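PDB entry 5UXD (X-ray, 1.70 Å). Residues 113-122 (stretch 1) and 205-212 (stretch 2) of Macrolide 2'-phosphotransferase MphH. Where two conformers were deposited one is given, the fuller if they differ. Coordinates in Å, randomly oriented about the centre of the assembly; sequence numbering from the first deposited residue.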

ATOM      1  N   HIS A 113     -13.592 -10.105   0.623  1.00 41.90           N
ATOM      2  CA  HIS A 113     -13.454 -11.452   1.154  1.00 34.94           C
ATOM      3  C   HIS A 113     -13.278 -11.481   2.667  1.00 35.12           C
ATOM      4  O   HIS A 113     -13.070 -12.561   3.234  1.00 42.32           O
ATOM      5  CB  HIS A 113     -12.290 -12.164   0.458  1.00 38.76           C
ATOM      6  CG  HIS A 113     -12.319 -12.025  -1.034  1.00 38.02           C
ATOM      7  ND1 HIS A 113     -13.241 -12.682  -1.823  1.00 42.51           N
ATOM      8  CD2 HIS A 113     -11.567 -11.280  -1.879  1.00 32.74           C
ATOM      9  CE1 HIS A 113     -13.039 -12.365  -3.090  1.00 47.61           C
ATOM     10  NE2 HIS A 113     -12.029 -11.516  -3.151  1.00 53.96           N
ATOM     11  N   VAL A 114     -13.361 -10.330   3.331  1.00 32.57           N
ATOM     12  CA  VAL A 114     -13.438 -10.245   4.785  1.00 28.26           C
ATOM     13  C   VAL A 114     -14.216  -8.981   5.120  1.00 23.89           C
ATOM     14  O   VAL A 114     -14.087  -7.962   4.438  1.00 30.78           O
ATOM     15  CB  VAL A 114     -12.036 -10.269   5.439  1.00 32.62           C
ATOM     16  CG1 VAL A 114     -11.142  -9.184   4.848  1.00 30.40           C
ATOM     17  CG2 VAL A 114     -12.143 -10.145   6.965  1.00 35.92           C
ATOM     18  N   ASP A 115     -15.052  -9.057   6.152  1.00 26.69           N
ATOM     19  CA  ASP A 115     -15.963  -7.975   6.497  1.00 26.54           C
ATOM     20  C   ASP A 115     -15.284  -7.053   7.500  1.00 16.79           C
ATOM     21  O   ASP A 115     -14.654  -7.524   8.454  1.00 16.84           O
ATOM     22  CB  ASP A 115     -17.263  -8.572   7.054  1.00 26.05           C
ATOM     23  CG  ASP A 115     -18.360  -7.534   7.269  1.00 33.04           C
ATOM     24  OD1 ASP A 115     -18.187  -6.570   8.039  1.00 23.51           O
ATOM     25  OD2 ASP A 115     -19.413  -7.690   6.606  1.00 30.16           O
ATOM     26  N   MET A 116     -15.359  -5.755   7.253  1.00 18.16           N
ATOM     27  CA  MET A 116     -14.701  -4.790   8.118  1.00 18.08           C
ATOM     28  C   MET A 116     -15.265  -4.689   9.531  1.00 19.90           C
ATOM     29  O   MET A 116     -14.673  -4.038  10.378  1.00 17.74           O
ATOM     30  CB  MET A 116     -14.542  -3.438   7.433  1.00 20.20           C
ATOM     31  CG  MET A 116     -13.737  -3.538   6.145  1.00 24.76           C
ATOM     32  SD  MET A 116     -11.984  -3.182   6.382  1.00 40.05           S
ATOM     33  CE  MET A 116     -11.312  -4.777   6.819  1.00 28.32           C
ATOM     34  N   ALA A 117     -16.424  -5.298   9.768  1.00 15.39           N
ATOM     35  CA  ALA A 117     -16.964  -5.363  11.122  1.00 23.64           C
ATOM     36  C   ALA A 117     -16.463  -6.584  11.900  1.00 16.97           C
ATOM     37  O   ALA A 117     -16.902  -6.802  13.034  1.00 16.35           O
ATOM     38  CB  ALA A 117     -18.500  -5.350  11.084  1.00 17.91           C
ATOM     39  N   SER A 118     -15.536  -7.361  11.325  1.00 17.08           N
ATOM     40  CA  SER A 118     -14.996  -8.547  11.987  1.00 16.83           C
ATOM     41  C   SER A 118     -14.065  -8.165  13.134  1.00 22.37           C
ATOM     42  O   SER A 118     -13.123  -7.398  12.943  1.00 18.67           O
ATOM     43  CB  SER A 118     -14.231  -9.406  10.980  1.00 17.87           C
ATOM     44  OG  SER A 118     -13.387 -10.346  11.631  1.00 17.16           O
ATOM     45  N   THR A 119     -14.310  -8.722  14.325  1.00 17.29           N
ATOM     46  CA  THR A 119     -13.344  -8.526  15.411  1.00 22.45           C
ATOM     47  C   THR A 119     -12.054  -9.300  15.169  1.00 19.48           C
ATOM     48  O   THR A 119     -10.985  -8.880  15.632  1.00 17.69           O
ATOM     49  CB  THR A 119     -13.937  -8.960  16.743  1.00 17.95           C
ATOM     50  OG1 THR A 119     -14.522 -10.257  16.591  1.00 23.44           O
ATOM     51  CG2 THR A 119     -15.000  -7.975  17.211  1.00 15.40           C
ATOM     52  N   VAL A 120     -12.127 -10.430  14.467  1.00 20.51           N
ATOM     53  CA  VAL A 120     -10.918 -11.207  14.187  1.00 17.96           C
ATOM     54  C   VAL A 120      -9.963 -10.404  13.314  1.00 16.05           C
ATOM     55  O   VAL A 120      -8.767 -10.298  13.613  1.00 18.49           O
ATOM     56  CB  VAL A 120     -11.279 -12.559  13.547  1.00 26.52           C
ATOM     57  CG1 VAL A 120     -10.030 -13.253  13.038  1.00 19.81           C
ATOM     58  CG2 VAL A 120     -11.980 -13.448  14.567  1.00 24.61           C
ATOM     59  N   TYR A 121     -10.476  -9.809  12.228  1.00 16.35           N
ATOM     60  CA  TYR A 121      -9.630  -8.989  11.360  1.00 15.79           C
ATOM     61  C   TYR A 121      -9.103  -7.763  12.096  1.00 13.82           C
ATOM     62  O   TYR A 121      -7.940  -7.372  11.920  1.00 15.92           O
ATOM     63  CB  TYR A 121     -10.402  -8.554  10.110  1.00 17.88           C
ATOM     64  CG  TYR A 121      -9.535  -7.826   9.102  1.00 20.91           C
ATOM     65  CD1 TYR A 121      -8.801  -8.535   8.160  1.00 16.95           C
ATOM     66  CD2 TYR A 121      -9.441  -6.430   9.102  1.00 23.30           C
ATOM     67  CE1 TYR A 121      -8.004  -7.889   7.237  1.00 21.44           C
ATOM     68  CE2 TYR A 121      -8.639  -5.772   8.186  1.00 22.24           C
ATOM     69  CZ  TYR A 121      -7.927  -6.516   7.250  1.00 23.66           C
ATOM     70  OH  TYR A 121      -7.129  -5.886   6.324  1.00 27.30           O
ATOM     71  N   ALA A 122      -9.957  -7.119  12.890  1.00 14.99           N
ATOM     72  CA  ALA A 122      -9.534  -5.953  13.664  1.00 13.40           C
ATOM     73  C   ALA A 122      -8.350  -6.294  14.563  1.00 13.17           C
ATOM     74  O   ALA A 122      -7.350  -5.562  14.589  1.00 15.02           O
ATOM     75  CB  ALA A 122     -10.707  -5.411  14.492  1.00 15.72           C
TER
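Stretch 2 (205-212) LVEDERIT

Stretch 2 is a β-hairpin that lays its turn, and one side of its two strands, against the loop and first helical turn of stretch 1. The first strand, which enters from earlier in the chain, runs through 205 to 207, a type I' turn runs from Glu207 to Arg210, and the second strand leaves through residues 210 to 212. The hairpin is tightly closed: Glu207 N donates to Arg210 O at 2.8 Å, Arg210 N returns a bond to Glu207 O at 3.0 Å, and Thr212 N reaches Leu205 O at 2.8 Å. Contact with stretch 1 comes from side chains and from the carbonyls of the turn, with no backbone hydrogen bonds joining the two stretches. Together they bury 408 Å².

Leu205 continues the strand in extended conformation (phi/psi -116/142) and is out of reach of stretch 1. Val206, next along, points its CA-to-CB bond toward the partner. Its CG1 lies 4.0 Å from Tyr121 CE1, at the edge of the ring, and 4.4 Å from Val114 CG1. A compact, branched apolar side chain suits this buried position, where it meets both an aromatic edge and another valine. Glu207, following the alternation of a strand, is again out of reach, and its charged side chain is exposed.

The turn then brings the chain round. Asp208 and Glu209 both adopt positive phi (54° and 65°), as the two central residues of a type I' turn must. Asp208, an exposed residue, directs its CA-to-CB bond away from stretch 1, and aspartate tolerates the left-handed conformation better than most residues; its contribution is the backbone, with Asp208 O 3.7 Å from Val120 CG1.

Glu209 is the most heavily covered residue of the hairpin. Its CA-to-CB bond points toward stretch 1, and the long side chain carries the carboxylate to the N-cap of the helix, where Ser118 OG donates to Glu209 OE2 at 2.8 Å. The same hydroxyl oxygen accepts from Tyr121 N at 3.0 Å, so the serine caps the helix while donating a hydrogen bond to the glutamate. The aliphatic part of the side chain is used as well: Glu209 CB is 3.8 Å from Val120 CG1 and 4.2 Å from Val114 CG2. The carbonyl Glu209 O approaches Tyr121 CA at 3.3 Å in a CA-H...O contact.

Arg210 begins the second strand, and its CA, 5.4 Å from Tyr121 CA, makes the closest CA pair between the stretches. Although its CA-to-CB bond points away, the methylenes remain useful: Arg210 CG packs 3.5 Å from Val120 CG1, which also lies over one face of the guanidinium. The O of water 1 accepts a weak hydrogen bond from Arg210 NE at 3.4 Å and donates to Val120 O at 2.9 Å, linking the exposed arginine to the helix.

Ile211 starts sideways, but the end of its side chain comes nearer, placing CG1 3.8 Å from Tyr121 CE1; its apolar, β-branched side chain suits a strand and this buried site beside the aromatic ring. Thr212 has already passed out of reach.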

ATOM      1  N   LEU A 205      -3.276 -10.724   2.493  1.00 22.33           N
ATOM      2  CA  LEU A 205      -3.865 -12.031   2.277  1.00 25.13           C
ATOM      3  C   LEU A 205      -4.393 -12.521   3.610  1.00 19.73           C
ATOM      4  O   LEU A 205      -3.774 -12.277   4.661  1.00 22.19           O
ATOM      5  CB  LEU A 205      -2.870 -13.040   1.695  1.00 22.31           C
ATOM      6  CG  LEU A 205      -2.056 -12.569   0.487  1.00 20.93           C
ATOM      7  CD1 LEU A 205      -0.996 -13.588   0.114  1.00 28.92           C
ATOM      8  CD2 LEU A 205      -2.971 -12.290  -0.686  1.00 27.09           C
ATOM      9  N   VAL A 206      -5.542 -13.177   3.551  1.00 17.91           N
ATOM     10  CA  VAL A 206      -6.253 -13.557   4.760  1.00 22.13           C
ATOM     11  C   VAL A 206      -6.499 -15.055   4.767  1.00 24.85           C
ATOM     12  O   VAL A 206      -6.672 -15.697   3.724  1.00 28.23           O
ATOM     13  CB  VAL A 206      -7.590 -12.796   4.932  1.00 29.98           C
ATOM     14  CG1 VAL A 206      -7.337 -11.319   5.242  1.00 27.76           C
ATOM     15  CG2 VAL A 206      -8.463 -12.955   3.701  1.00 27.05           C
ATOM     16  N   GLU A 207      -6.483 -15.610   5.973  1.00 26.72           N
ATOM     17  CA  GLU A 207      -6.885 -16.987   6.225  0.51 29.49           C
ATOM     18  C   GLU A 207      -7.685 -16.991   7.519  1.00 30.20           C
ATOM     19  O   GLU A 207      -7.173 -16.559   8.557  1.00 29.07           O
ATOM     20  CB  GLU A 207      -5.667 -17.913   6.328  0.51 36.36           C
ATOM     21  CG  GLU A 207      -4.858 -18.045   5.032  0.51 34.42           C
ATOM     22  CD  GLU A 207      -3.811 -19.147   5.095  0.51 36.06           C
ATOM     23  OE1 GLU A 207      -3.486 -19.605   6.209  0.51 39.41           O
ATOM     24  OE2 GLU A 207      -3.314 -19.564   4.028  0.51 36.60           O
ATOM     25  N   ASP A 208      -8.934 -17.456   7.455  1.00 31.60           N
ATOM     26  CA  ASP A 208      -9.832 -17.451   8.611  1.00 31.67           C
ATOM     27  C   ASP A 208      -9.953 -16.050   9.212  1.00 39.47           C
ATOM     28  O   ASP A 208      -9.930 -15.871  10.431  1.00 34.47           O
ATOM     29  CB  ASP A 208      -9.381 -18.461   9.664  1.00 44.20           C
ATOM     30  CG  ASP A 208      -9.553 -19.898   9.203  1.00 40.53           C
ATOM     31  OD1 ASP A 208     -10.394 -20.135   8.310  1.00 44.73           O
ATOM     32  OD2 ASP A 208      -8.863 -20.789   9.740  1.00 37.86           O
ATOM     33  N   GLU A 209     -10.076 -15.048   8.338  1.00 30.90           N
ATOM     34  CA  GLU A 209     -10.244 -13.633   8.667  1.00 29.76           C
ATOM     35  C   GLU A 209      -9.028 -13.031   9.365  1.00 32.73           C
ATOM     36  O   GLU A 209      -9.105 -11.903   9.879  1.00 25.14           O
ATOM     37  CB  GLU A 209     -11.514 -13.387   9.500  1.00 36.11           C
ATOM     38  CG  GLU A 209     -12.714 -14.220   9.049  1.00 50.42           C
ATOM     39  CD  GLU A 209     -14.054 -13.647   9.491  1.00 65.10           C
ATOM     40  OE1 GLU A 209     -15.080 -14.024   8.884  1.00 68.40           O
ATOM     41  OE2 GLU A 209     -14.089 -12.824  10.435  1.00 53.91           O
ATOM     42  N   ARG A 210      -7.899 -13.731   9.376  1.00 23.09           N
ATOM     43  CA  ARG A 210      -6.656 -13.209   9.922  1.00 22.36           C
ATOM     44  C   ARG A 210      -5.694 -12.906   8.785  1.00 26.02           C
ATOM     45  O   ARG A 210      -5.666 -13.620   7.778  1.00 22.44           O
ATOM     46  CB  ARG A 210      -6.010 -14.201  10.897  1.00 24.90           C
ATOM     47  CG  ARG A 210      -6.837 -14.435  12.147  1.00 38.08           C
ATOM     48  CD  ARG A 210      -6.121 -15.280  13.182  1.00 51.56           C
ATOM     49  NE  ARG A 210      -7.002 -15.532  14.318  1.00 54.64           N
ATOM     50  CZ  ARG A 210      -7.878 -16.532  14.369  1.00 61.01           C
ATOM     51  NH1 ARG A 210      -7.981 -17.382  13.353  1.00 44.79           N
ATOM     52  NH2 ARG A 210      -8.652 -16.684  15.436  1.00 57.89           N
ATOM     53  N   ILE A 211      -4.911 -11.846   8.956  1.00 24.82           N
ATOM     54  CA  ILE A 211      -3.894 -11.496   7.974  1.00 21.27           C
ATOM     55  C   ILE A 211      -2.755 -12.497   8.069  1.00 18.71           C
ATOM     56  O   ILE A 211      -2.214 -12.747   9.154  1.00 23.26           O
ATOM     57  CB  ILE A 211      -3.388 -10.067   8.207  1.00 27.36           C
ATOM     58  CG1 ILE A 211      -4.514  -9.055   8.013  1.00 19.13           C
ATOM     59  CG2 ILE A 211      -2.213  -9.749   7.284  1.00 17.40           C
ATOM     60  CD1 ILE A 211      -4.112  -7.639   8.428  1.00 24.16           C
ATOM     61  N   THR A 212      -2.397 -13.087   6.934  1.00 20.49           N
ATOM     62  CA  THR A 212      -1.263 -13.991   6.872  1.00 20.39           C
ATOM     63  C   THR A 212      -0.140 -13.486   5.983  1.00 25.16           C
ATOM     64  O   THR A 212       0.949 -14.071   6.003  1.00 22.83           O
ATOM     65  CB  THR A 212      -1.698 -15.376   6.378  1.00 23.94           C
ATOM     66  OG1 THR A 212      -2.302 -15.259   5.082  1.00 24.91           O
ATOM     67  CG2 THR A 212      -2.702 -15.995   7.351  1.00 32.02           C
TER
HETATM   68  O   HOH W   1      -7.117 -12.249  14.983  1.00 22.32           O